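PDB 6RJ1: Mgp-operon protein 3 from Mycoplasma pneumoniae, which is a membrane-associated adhesion protein that probably works together with adhesin P1 in attaching the bacterium to human host cells. Local coordinates for residues A[6-11]-A[941-946]; A[511-516]-A[533-538]. All blocks are in the same frame, centred on the assembly; numbering follows the deposited sequence. Where two conformers were deposited one is given.

Interaction 1. Residues A[6-11]-A[941-946]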
ATOM      1  N   TYR A   6     -16.794  15.139  22.618  1.00 83.78           N
ATOM      2  CA  TYR A   6     -15.753  14.704  21.680  1.00 83.11           C
ATOM      3  C   TYR A   6     -15.237  13.352  22.148  1.00 83.14           C
ATOM      4  O   TYR A   6     -14.864  13.216  23.311  1.00 83.12           O
ATOM      5  CB  TYR A   6     -14.583  15.715  21.611  1.00 85.18           C
ATOM      6  CG  TYR A   6     -14.998  17.142  21.331  1.00 88.62           C
ATOM      7  CD1 TYR A   6     -15.114  17.613  20.025  1.00 90.02           C
ATOM      8  CD2 TYR A   6     -15.274  18.028  22.372  1.00 90.58           C
ATOM      9  CE1 TYR A   6     -15.512  18.926  19.762  1.00 91.23           C
ATOM     10  CE2 TYR A   6     -15.673  19.343  22.121  1.00 90.25           C
ATOM     11  CZ  TYR A   6     -15.788  19.787  20.813  1.00 97.01           C
ATOM     12  OH  TYR A   6     -16.178  21.077  20.556  1.00 98.08           O
ATOM     13  N   LEU A   7     -15.234  12.352  21.263  1.00 76.30           N
ATOM     14  CA  LEU A   7     -14.784  11.006  21.603  1.00 74.92           C
ATOM     15  C   LEU A   7     -13.288  10.854  21.388  1.00 76.42           C
ATOM     16  O   LEU A   7     -12.798  11.149  20.292  1.00 77.09           O
ATOM     17  CB  LEU A   7     -15.569   9.982  20.766  1.00 74.78           C
ATOM     18  CG  LEU A   7     -16.237   8.805  21.479  1.00 79.21           C
ATOM     19  CD1 LEU A   7     -16.986   9.241  22.712  1.00 79.52           C
ATOM     20  CD2 LEU A   7     -17.205   8.113  20.551  1.00 81.30           C
ATOM     21  N   LEU A   8     -12.560  10.414  22.430  1.00 70.22           N
ATOM     22  CA  LEU A   8     -11.117  10.191  22.353  1.00 69.76           C
ATOM     23  C   LEU A   8     -10.766   8.753  22.702  1.00 73.71           C
ATOM     24  O   LEU A   8     -11.322   8.197  23.646  1.00 73.44           O
ATOM     25  CB  LEU A   8     -10.304  11.177  23.219  1.00 69.71           C
ATOM     26  CG  LEU A   8     -10.205  12.665  22.789  1.00 74.49           C
ATOM     27  CD1 LEU A   8      -9.310  13.434  23.735  1.00 74.65           C
ATOM     28  CD2 LEU A   8      -9.648  12.839  21.379  1.00 77.48           C
ATOM     29  N   GLN A   9      -9.852   8.149  21.925  1.00 70.26           N
ATOM     30  CA  GLN A   9      -9.412   6.780  22.151  1.00 70.17           C
ATOM     31  C   GLN A   9      -8.212   6.700  23.087  1.00 75.19           C
ATOM     32  O   GLN A   9      -7.337   7.565  23.057  1.00 76.03           O
ATOM     33  CB  GLN A   9      -9.061   6.109  20.818  1.00 71.28           C
ATOM     34  CG  GLN A   9      -8.958   4.582  20.885  1.00 70.19           C
ATOM     35  CD  GLN A   9      -8.411   3.983  19.617  1.00 77.22           C
ATOM     36  OE1 GLN A   9      -8.629   4.484  18.512  1.00 69.10           O
ATOM     37  NE2 GLN A   9      -7.690   2.881  19.751  1.00 69.72           N
ATOM     38  N   ASP A  10      -8.196   5.651  23.918  1.00 71.52           N
ATOM     39  CA  ASP A  10      -7.116   5.222  24.801  1.00 71.27           C
ATOM     40  C   ASP A  10      -7.197   3.693  24.784  1.00 73.49           C
ATOM     41  O   ASP A  10      -7.985   3.090  25.534  1.00 72.86           O
ATOM     42  CB  ASP A  10      -7.208   5.811  26.219  1.00 73.45           C
ATOM     43  CG  ASP A  10      -6.010   5.474  27.104  1.00 87.43           C
ATOM     44  OD1 ASP A  10      -4.938   5.105  26.554  1.00 87.09           O
ATOM     45  OD2 ASP A  10      -6.137   5.591  28.346  1.00 96.43           O
ATOM     46  N   HIS A  11      -6.396   3.084  23.886  0.50 69.20           N
ATOM     47  CA  HIS A  11      -6.307   1.659  23.579  0.50 68.88           C
ATOM     48  C   HIS A  11      -7.679   1.065  23.178  0.50 72.06           C
ATOM     49  O   HIS A  11      -8.024   1.130  21.995  0.50 71.73           O
ATOM     50  CB  HIS A  11      -5.593   0.831  24.673  0.50 69.83           C
ATOM     51  CG  HIS A  11      -5.490  -0.627  24.323  0.50 73.43           C
ATOM     52  ND1 HIS A  11      -5.964  -1.608  25.175  0.50 75.13           N
ATOM     53  CD2 HIS A  11      -5.050  -1.216  23.183  0.50 75.34           C
ATOM     54  CE1 HIS A  11      -5.781  -2.756  24.539  0.50 74.66           C
ATOM     55  NE2 HIS A  11      -5.221  -2.572  23.344  0.50 75.07           N
ATOM     56  N   ALA A 941      -7.940  22.563  22.259  1.00 78.02           N
ATOM     57  CA  ALA A 941      -7.314  22.074  23.486  1.00 77.33           C
ATOM     58  C   ALA A 941      -6.505  20.817  23.204  1.00 81.41           C
ATOM     59  O   ALA A 941      -6.957  19.939  22.469  1.00 80.40           O
ATOM     60  CB  ALA A 941      -8.364  21.791  24.537  1.00 77.74           C
ATOM     61  N   VAL A 942      -5.295  20.749  23.769  1.00 78.24           N
ATOM     62  CA  VAL A 942      -4.359  19.642  23.582  1.00 77.37           C
ATOM     63  C   VAL A 942      -4.127  18.945  24.938  1.00 80.23           C
ATOM     64  O   VAL A 942      -3.472  19.500  25.827  1.00 79.12           O
ATOM     65  CB  VAL A 942      -3.065  20.151  22.881  1.00 80.91           C
ATOM     66  CG1 VAL A 942      -2.043  19.040  22.685  1.00 80.41           C
ATOM     67  CG2 VAL A 942      -3.396  20.808  21.547  1.00 80.72           C
ATOM     68  N   ILE A 943      -4.731  17.750  25.097  1.00 77.28           N
ATOM     69  CA  ILE A 943      -4.660  16.925  26.311  1.00 77.51           C
ATOM     70  C   ILE A 943      -3.376  16.090  26.295  1.00 84.95           C
ATOM     71  O   ILE A 943      -3.056  15.442  25.296  1.00 83.30           O
ATOM     72  CB  ILE A 943      -5.923  16.052  26.585  1.00 79.72           C
ATOM     73  CG1 ILE A 943      -7.261  16.660  26.024  1.00 79.67           C
ATOM     74  CG2 ILE A 943      -6.035  15.703  28.059  1.00 78.98           C
ATOM     75  CD1 ILE A 943      -7.742  18.067  26.457  1.00 82.74           C
ATOM     76  N   THR A 944      -2.668  16.091  27.429  1.00 86.02           N
ATOM     77  CA  THR A 944      -1.369  15.463  27.592  1.00 87.68           C
ATOM     78  C   THR A 944      -1.252  14.661  28.908  1.00 97.22           C
ATOM     79  O   THR A 944      -1.867  15.006  29.915  1.00 96.68           O
ATOM     80  CB  THR A 944      -0.312  16.581  27.417  1.00 92.80           C
ATOM     81  OG1 THR A 944       0.200  16.529  26.085  1.00 91.82           O
ATOM     82  CG2 THR A 944       0.811  16.555  28.448  1.00 88.66           C
ATOM     83  N   LYS A 945      -0.436  13.600  28.867  1.00 98.79           N
ATOM     84  CA  LYS A 945      -0.091  12.703  29.964  1.00100.99           C
ATOM     85  C   LYS A 945       1.426  12.755  30.194  1.00111.80           C
ATOM     86  O   LYS A 945       2.200  13.006  29.264  1.00111.19           O
ATOM     87  CB  LYS A 945      -0.476  11.257  29.618  1.00103.30           C
ATOM     88  CG  LYS A 945      -1.969  10.967  29.598  1.00115.77           C
ATOM     89  CD  LYS A 945      -2.273   9.535  29.124  1.00123.56           C
ATOM     90  CE  LYS A 945      -2.301   9.367  27.617  1.00128.62           C
ATOM     91  NZ  LYS A 945      -2.766   8.010  27.228  1.00135.44           N
ATOM     92  N   ASP A 946       1.839  12.472  31.435  1.00113.60           N
ATOM     93  CA  ASP A 946       3.227  12.417  31.903  1.00115.85           C
ATOM     94  C   ASP A 946       3.195  11.520  33.148  1.00124.76           C
ATOM     95  O   ASP A 946       4.005  10.601  33.300  1.00124.39           O
ATOM     96  CB  ASP A 946       3.716  13.845  32.248  1.00118.11           C
ATOM     97  CG  ASP A 946       5.118  13.947  32.818  1.00130.96           C
ATOM     98  OD1 ASP A 946       5.274  13.776  34.051  1.00131.60           O
ATOM     99  OD2 ASP A 946       6.057  14.231  32.040  1.00137.97           O
TER
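Leu8 and Asp10 of the first strand look across at Ile943 and Lys945, and the motif is face-to-face packing of two separate antiparallel β sheets. Strand 6-10 is an outer strand of a small three-stranded sheet. Strand 939-945 is an inner strand of a four-stranded up-and-down meander. The two strands run roughly the same way, but no hydrogen bond joins them. Their CA atoms stand 10.1 Å apart at Leu8 and Ile943, so whatever passes between these two segments is side chain to side chain.

The apolar part is one loose pair. Leu8 sends CD1 to CG1 of Ile943, 4.5 Å away, at the outer limit of a van der Waals contact. Ile943 also packs on Thr930 and Val953 from the strands on either side of its own. Beyond Leu8, Tyr6 carries the same face of its strand on to Leu933 and Pro934.

The charged part lies at the more open end. Lys945 turns at chi3 (-83°), and the rest of its chain reaches over to Asp10. The ammonium meets the carboxylate through OD1. At 3.7 Å from NZ to OD1 this is a long salt bridge, an electrostatic pairing at the surface more than a tight grip.

Alternate residues of strand 6-10 point the other way: Leu7 packs on Leu14 and Pro16. Gln9, on that side too, accepts a hydrogen bond at OE1 from Trp45 NE1. Its amide nitrogen serves the end of the strand: in one of the two conformers modelled for His11, NE2 gives a hydrogen bond of 2.9 Å to His11 O, with an N-H...O angle of 147°.

Interaction 2. Residues A[511-516]-A[533-538]; sequences NQLGFK and LTQPAY
Leu513 lays its two methyls over the bend at Thr534, Gln535 and Pro536, and every touch between the two segments runs through it. CD1 sits over the flat face of the Thr534 carbonyl group, 3.7 Å from its carbon C. The same methyl lies beside the preceding carbonyl, 3.9 Å from Leu533 O. CD2, the other branch, meets the edge of the proline ring at CD of Pro536 (3.8 Å), the leucine and the proline lying alongside each other and running antiparallel. With CG beside the backbone N and anti to the carbonyl carbon (chi1 -71°), the leucine fork is held out toward the bend.

Both segments belong to the long connection between helix 503-511 and strand 538-546, in the MgpC adhesin region, a family grouped with the β-propellers. The connection leaves the helix, wanders through irregular chain and comes back, so that residues close to the helix meet those leading into the strand. Gly514, with positive phi, is where the chain first departs from helical geometry. Ala559 of strand 549-563 also packs against Leu513, Gln535 and Pro536, backing the contact with the sheet.

Polar groups border this apolar patch. Gln535 lies roughly perpendicular to the leucine side chain, its OE1 4.0 Å from Leu513 CD2. A bend at chi2 (59°) turns its amide forward along the chain, where NE2 donates to Ala537 O at 2.8 Å. That bond is nearly straight (161°) and lies in the carbonyl plane, on a lone pair. Lys556 adds a weak hydrogen bond to OE1. The CB of Thr534 is directed away from segment 511-516, and its OG1 is hydrogen-bonded to Glu510 OE2 on helix 503-511.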
ATOM      1  N   ASN A 511       0.224  -7.348 -17.688  1.00 56.92           N
ATOM      2  CA  ASN A 511       1.213  -8.082 -18.479  1.00 56.05           C
ATOM      3  C   ASN A 511       2.405  -8.509 -17.643  1.00 60.46           C
ATOM      4  O   ASN A 511       2.991  -9.557 -17.898  1.00 59.75           O
ATOM      5  CB  ASN A 511       1.643  -7.305 -19.729  1.00 51.70           C
ATOM      6  CG  ASN A 511       0.564  -7.193 -20.770  1.00 66.42           C
ATOM      7  OD1 ASN A 511      -0.518  -7.794 -20.660  1.00 66.03           O
ATOM      8  ND2 ASN A 511       0.824  -6.399 -21.801  1.00 54.97           N
ATOM      9  N   GLN A 512       2.732  -7.727 -16.615  1.00 58.35           N
ATOM     10  CA  GLN A 512       3.846  -8.051 -15.737  1.00 58.02           C
ATOM     11  C   GLN A 512       3.446  -9.059 -14.647  1.00 61.83           C
ATOM     12  O   GLN A 512       4.329  -9.564 -13.961  1.00 62.46           O
ATOM     13  CB  GLN A 512       4.497  -6.776 -15.168  1.00 58.99           C
ATOM     14  CG  GLN A 512       6.011  -6.890 -15.134  1.00 59.70           C
ATOM     15  CD  GLN A 512       6.726  -5.575 -15.013  1.00 64.69           C
ATOM     16  OE1 GLN A 512       7.479  -5.353 -14.063  1.00 59.58           O
ATOM     17  NE2 GLN A 512       6.545  -4.693 -15.990  1.00 49.57           N
ATOM     18  N   LEU A 513       2.132  -9.404 -14.534  1.00 56.36           N
ATOM     19  CA  LEU A 513       1.631 -10.360 -13.542  1.00 55.31           C
ATOM     20  C   LEU A 513       2.160 -11.758 -13.780  1.00 61.01           C
ATOM     21  O   LEU A 513       2.317 -12.526 -12.835  1.00 62.51           O
ATOM     22  CB  LEU A 513       0.091 -10.376 -13.466  1.00 55.07           C
ATOM     23  CG  LEU A 513      -0.623  -9.153 -12.845  1.00 59.51           C
ATOM     24  CD1 LEU A 513      -2.123  -9.242 -13.044  1.00 59.91           C
ATOM     25  CD2 LEU A 513      -0.342  -9.022 -11.356  1.00 60.13           C
ATOM     26  N   GLY A 514       2.433 -12.083 -15.035  1.00 56.71           N
ATOM     27  CA  GLY A 514       2.953 -13.388 -15.408  1.00 55.96           C
ATOM     28  C   GLY A 514       2.833 -13.700 -16.880  1.00 58.79           C
ATOM     29  O   GLY A 514       2.464 -12.839 -17.685  1.00 57.40           O
ATOM     30  N   PHE A 515       3.137 -14.952 -17.225  1.00 55.88           N
ATOM     31  CA  PHE A 515       3.114 -15.456 -18.590  1.00 56.40           C
ATOM     32  C   PHE A 515       1.799 -16.140 -18.966  1.00 63.46           C
ATOM     33  O   PHE A 515       1.289 -17.003 -18.247  1.00 63.00           O
ATOM     34  CB  PHE A 515       4.318 -16.382 -18.831  1.00 57.79           C
ATOM     35  CG  PHE A 515       4.393 -17.029 -20.190  1.00 58.84           C
ATOM     36  CD1 PHE A 515       4.907 -16.336 -21.282  1.00 60.82           C
ATOM     37  CD2 PHE A 515       3.986 -18.346 -20.372  1.00 60.92           C
ATOM     38  CE1 PHE A 515       4.987 -16.939 -22.539  1.00 61.18           C
ATOM     39  CE2 PHE A 515       4.067 -18.951 -21.632  1.00 63.68           C
ATOM     40  CZ  PHE A 515       4.581 -18.247 -22.702  1.00 61.30           C
ATOM     41  N   LYS A 516       1.290 -15.766 -20.134  1.00 62.12           N
ATOM     42  CA  LYS A 516       0.078 -16.312 -20.716  1.00 62.62           C
ATOM     43  C   LYS A 516       0.306 -16.529 -22.222  1.00 72.36           C
ATOM     44  O   LYS A 516       0.825 -15.639 -22.910  1.00 72.57           O
ATOM     45  CB  LYS A 516      -1.104 -15.365 -20.458  1.00 62.78           C
ATOM     46  CG  LYS A 516      -2.451 -15.970 -20.776  1.00 52.07           C
ATOM     47  CD  LYS A 516      -3.577 -14.996 -20.468  1.00 63.04           C
ATOM     48  CE  LYS A 516      -4.885 -15.732 -20.256  1.00 74.79           C
ATOM     49  NZ  LYS A 516      -5.445 -16.303 -21.511  1.00 76.51           N
ATOM     50  N   LEU A 533      -6.854 -13.469 -13.733  1.00 61.41           N
ATOM     51  CA  LEU A 533      -7.066 -12.602 -12.583  1.00 60.30           C
ATOM     52  C   LEU A 533      -6.323 -11.270 -12.764  1.00 64.87           C
ATOM     53  O   LEU A 533      -5.496 -11.145 -13.673  1.00 65.29           O
ATOM     54  CB  LEU A 533      -6.690 -13.326 -11.281  1.00 59.92           C
ATOM     55  CG  LEU A 533      -7.497 -14.611 -10.978  1.00 63.88           C
ATOM     56  CD1 LEU A 533      -6.780 -15.485  -9.991  1.00 64.18           C
ATOM     57  CD2 LEU A 533      -8.919 -14.312 -10.499  1.00 62.91           C
ATOM     58  N   THR A 534      -6.669 -10.253 -11.962  1.00 60.20           N
ATOM     59  CA  THR A 534      -6.067  -8.931 -12.088  1.00 59.29           C
ATOM     60  C   THR A 534      -5.127  -8.663 -10.886  1.00 61.18           C
ATOM     61  O   THR A 534      -4.716  -9.618 -10.207  1.00 59.46           O
ATOM     62  CB  THR A 534      -7.162  -7.859 -12.353  1.00 68.49           C
ATOM     63  OG1 THR A 534      -6.545  -6.614 -12.687  1.00 70.85           O
ATOM     64  CG2 THR A 534      -8.154  -7.677 -11.187  1.00 66.06           C
ATOM     65  N   GLN A 535      -4.760  -7.374 -10.662  1.00 56.18           N
ATOM     66  CA  GLN A 535      -3.871  -6.933  -9.590  1.00 55.94           C
ATOM     67  C   GLN A 535      -4.328  -7.497  -8.227  1.00 59.56           C
ATOM     68  O   GLN A 535      -5.474  -7.289  -7.829  1.00 58.40           O
ATOM     69  CB  GLN A 535      -3.690  -5.390  -9.605  1.00 56.83           C
ATOM     70  CG  GLN A 535      -2.825  -4.793  -8.482  1.00 51.30           C
ATOM     71  CD  GLN A 535      -1.413  -5.290  -8.401  1.00 60.84           C
ATOM     72  OE1 GLN A 535      -0.750  -5.559  -9.413  1.00 62.39           O
ATOM     73  NE2 GLN A 535      -0.908  -5.393  -7.184  1.00 47.15           N
ATOM     74  N   PRO A 536      -3.457  -8.288  -7.556  1.00 55.92           N
ATOM     75  CA  PRO A 536      -3.870  -8.951  -6.314  1.00 55.90           C
ATOM     76  C   PRO A 536      -3.712  -8.180  -5.004  1.00 59.98           C
ATOM     77  O   PRO A 536      -4.375  -8.527  -4.038  1.00 59.90           O
ATOM     78  CB  PRO A 536      -2.952 -10.169  -6.289  1.00 57.12           C
ATOM     79  CG  PRO A 536      -1.672  -9.629  -6.835  1.00 60.43           C
ATOM     80  CD  PRO A 536      -2.093  -8.706  -7.946  1.00 55.95           C
ATOM     81  N   ALA A 537      -2.767  -7.243  -4.920  1.00 56.66           N
ATOM     82  CA  ALA A 537      -2.476  -6.585  -3.656  1.00 55.88           C
ATOM     83  C   ALA A 537      -2.351  -5.081  -3.719  1.00 57.49           C
ATOM     84  O   ALA A 537      -1.968  -4.511  -4.746  1.00 55.16           O
ATOM     85  CB  ALA A 537      -1.223  -7.188  -3.041  1.00 56.55           C
ATOM     86  N   TYR A 538      -2.675  -4.445  -2.579  1.00 54.60           N
ATOM     87  CA  TYR A 538      -2.613  -3.004  -2.391  1.00 54.06           C
ATOM     88  C   TYR A 538      -2.130  -2.646  -0.991  1.00 58.41           C
ATOM     89  O   TYR A 538      -2.359  -3.401  -0.044  1.00 57.16           O
ATOM     90  CB  TYR A 538      -3.998  -2.368  -2.669  1.00 54.63           C
ATOM     91  CG  TYR A 538      -4.452  -2.514  -4.109  1.00 54.63           C
ATOM     92  CD1 TYR A 538      -4.018  -1.627  -5.090  1.00 55.64           C
ATOM     93  CD2 TYR A 538      -5.267  -3.577  -4.502  1.00 54.70           C
ATOM     94  CE1 TYR A 538      -4.387  -1.790  -6.424  1.00 55.04           C
ATOM     95  CE2 TYR A 538      -5.639  -3.751  -5.831  1.00 54.81           C
ATOM     96  CZ  TYR A 538      -5.208  -2.849  -6.787  1.00 61.37           C
ATOM     97  OH  TYR A 538      -5.585  -3.028  -8.096  1.00 60.86           O
TER

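Interaction 2 is a buried contact, whereas interaction 1 is only partly buried and lies farther out, on the other side of the chain's centre. Their centres are 44 Å apart and they share no secondary-structure element. Interaction 1 brings together strands from near the two ends of the chain, and interaction 2 is nested within the long excursion between them, closing a local loop of its own. Neither pair of segments is joined by a hydrogen bond. The outer contact combines sparse apolar packing with a long salt bridge; the inner one relies on a leucine against backbone and proline, with the neighbouring polar groups bonded within the protein.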